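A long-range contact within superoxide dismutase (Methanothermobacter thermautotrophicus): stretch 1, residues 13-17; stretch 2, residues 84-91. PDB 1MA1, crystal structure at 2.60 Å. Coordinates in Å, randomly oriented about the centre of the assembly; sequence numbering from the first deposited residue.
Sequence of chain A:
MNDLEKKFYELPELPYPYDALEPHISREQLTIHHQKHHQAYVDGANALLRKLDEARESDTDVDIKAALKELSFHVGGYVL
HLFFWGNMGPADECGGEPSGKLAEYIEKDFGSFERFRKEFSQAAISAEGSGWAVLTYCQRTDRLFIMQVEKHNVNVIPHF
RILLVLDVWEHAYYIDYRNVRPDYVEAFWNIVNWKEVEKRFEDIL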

# COMPACT_ATOMS: atom_id res chain seq x y z
N GLU A 13 8.53 -27.45 11.09
CA GLU A 13 7.58 -28.55 11.13
C GLU A 13 6.29 -28.02 11.74
O GLU A 13 6.31 -27.11 12.55
CB GLU A 13 8.15 -29.67 11.98
CG GLU A 13 9.64 -29.90 11.76
CD GLU A 13 9.95 -31.30 11.28
OE1 GLU A 13 9.70 -32.24 12.07
OE2 GLU A 13 10.44 -31.48 10.13
N LEU A 14 5.16 -28.59 11.34
CA LEU A 14 3.92 -28.40 12.08
C LEU A 14 3.98 -29.06 13.46
O LEU A 14 4.62 -30.09 13.65
CB LEU A 14 2.75 -28.98 11.29
CG LEU A 14 1.88 -28.04 10.46
CD1 LEU A 14 2.71 -26.99 9.76
CD2 LEU A 14 1.13 -28.86 9.45
N PRO A 15 3.29 -28.47 14.45
CA PRO A 15 3.13 -29.01 15.80
C PRO A 15 2.30 -30.30 15.86
O PRO A 15 2.03 -30.83 16.94
CB PRO A 15 2.44 -27.86 16.55
CG PRO A 15 2.77 -26.63 15.73
CD PRO A 15 2.62 -27.16 14.33
N TYR A 16 1.87 -30.78 14.70
CA TYR A 16 0.82 -31.80 14.63
C TYR A 16 0.68 -32.30 13.21
O TYR A 16 1.10 -31.64 12.26
CB TYR A 16 -0.53 -31.24 15.13
CG TYR A 16 -0.87 -29.85 14.61
CD1 TYR A 16 -0.99 -29.60 13.24
CD2 TYR A 16 -1.01 -28.79 15.48
CE1 TYR A 16 -1.23 -28.31 12.77
CE2 TYR A 16 -1.25 -27.50 15.03
CZ TYR A 16 -1.36 -27.26 13.68
OH TYR A 16 -1.55 -25.97 13.24
N PRO A 17 0.09 -33.50 13.03
CA PRO A 17 -0.06 -34.09 11.70
C PRO A 17 -1.04 -33.33 10.81
O PRO A 17 -1.94 -32.65 11.31
CB PRO A 17 -0.53 -35.51 11.99
CG PRO A 17 -1.25 -35.38 13.27
CD PRO A 17 -0.38 -34.43 14.07
N PHE A 84 0.92 -18.67 13.10
CA PHE A 84 -0.39 -19.19 12.71
C PHE A 84 -0.49 -20.66 13.08
O PHE A 84 -1.40 -21.06 13.79
CB PHE A 84 -0.59 -19.01 11.20
CG PHE A 84 -1.94 -19.46 10.70
CD1 PHE A 84 -3.10 -18.99 11.29
CD2 PHE A 84 -2.04 -20.34 9.63
CE1 PHE A 84 -4.36 -19.39 10.80
CE2 PHE A 84 -3.28 -20.74 9.13
CZ PHE A 84 -4.45 -20.26 9.72
N TRP A 85 0.46 -21.47 12.60
CA TRP A 85 0.48 -22.89 12.92
C TRP A 85 0.46 -23.07 14.43
O TRP A 85 -0.19 -23.97 14.97
CB TRP A 85 1.73 -23.55 12.35
CG TRP A 85 1.96 -23.32 10.89
CD1 TRP A 85 3.15 -23.05 10.30
CD2 TRP A 85 0.99 -23.37 9.85
NE1 TRP A 85 2.98 -22.91 8.94
CE2 TRP A 85 1.66 -23.10 8.63
CE3 TRP A 85 -0.39 -23.60 9.82
CZ2 TRP A 85 1.01 -23.06 7.41
CZ3 TRP A 85 -1.04 -23.57 8.59
CH2 TRP A 85 -0.34 -23.30 7.41
N GLY A 86 1.17 -22.18 15.11
CA GLY A 86 1.37 -22.35 16.52
C GLY A 86 0.14 -22.07 17.37
O GLY A 86 0.01 -22.64 18.46
N ASN A 87 -0.75 -21.20 16.89
CA ASN A 87 -1.96 -20.94 17.65
C ASN A 87 -3.18 -21.63 17.06
O ASN A 87 -4.32 -21.16 17.18
CB ASN A 87 -2.19 -19.41 17.86
CG ASN A 87 -2.36 -18.60 16.55
OD1 ASN A 87 -1.78 -17.51 16.42
ND2 ASN A 87 -3.18 -19.09 15.61
N MET A 88 -2.93 -22.78 16.43
CA MET A 88 -3.98 -23.78 16.19
C MET A 88 -3.60 -25.14 16.76
O MET A 88 -2.44 -25.42 17.03
CB MET A 88 -4.26 -23.93 14.69
CG MET A 88 -4.73 -22.67 13.99
SD MET A 88 -5.23 -22.93 12.25
CE MET A 88 -3.66 -22.98 11.45
N GLY A 89 -4.61 -25.99 16.95
CA GLY A 89 -4.36 -27.39 17.23
C GLY A 89 -5.63 -28.21 17.08
O GLY A 89 -6.68 -27.68 16.71
N PRO A 90 -5.57 -29.52 17.36
CA PRO A 90 -6.72 -30.44 17.32
C PRO A 90 -7.95 -29.86 18.04
O PRO A 90 -7.84 -29.32 19.14
CB PRO A 90 -6.18 -31.68 18.03
CG PRO A 90 -4.76 -31.67 17.71
CD PRO A 90 -4.39 -30.22 17.90
N ALA A 91 -9.11 -30.01 17.41
CA ALA A 91 -10.33 -29.38 17.93
C ALA A 91 -10.69 -29.87 19.34
O ALA A 91 -11.24 -29.13 20.16
CB ALA A 91 -11.48 -29.64 16.99

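Tyr16 and Trp85 carry this contact, with Leu14 a distant third in covered area, and the first rule to read from it is that a loop can dock on the end of a helix by satisfying one carbonyl near the helix end. The helix that enters stretch 2 runs through Gly86, and Asn87 is the first residue to leave helical geometry. Near such an end, carbonyls begin to lack regular helical partners; within its own stretch Trp85 O receives a weak bond from Met88 N, at 3.3 Å. Tyr16 OH donates a hydrogen bond to the same oxygen, with Tyr16 OH and Trp85 O 3.0 Å apart. A tyrosine suits the position because its CA-to-CB bond points toward stretch 2 and its ring, with chi1 at 44° (p), spans the gap and delivers the hydroxyl at its tip.

The length of that ring is also used. Tyr16 CE2 lies 3.1 Å from Met88 O, which sits at the ring edge, near its plane, where the aromatic hydrogens are slightly positive. The same atom, Tyr16 CE2, is 3.8 Å from Gly89 CA, and Tyr16 CD2 meets Pro90 CD at 4.4 Å, so the chain leaving the helix follows the tyrosine side chain.

Trp85, buried and in the m rotamer, offers a flat apolar surface to Leu14. Leu14 CD1 stands 3.9 Å from the centroid of the Trp85 five-membered ring, 8° off the normal, a CH-pi contact over one face. The CA-to-CB bond of Leu14 points sideways, yet the end of its branched side chain comes nearer and places that methyl. Between leucine and tyrosine, Pro15 adds a smaller apolar contact, Pro15 CD lying 4.2 Å from Trp85 CB. Altogether 288 Å² is buried, counting both sides, and apolar contacts accompany a single hydrogen bond across the stretches.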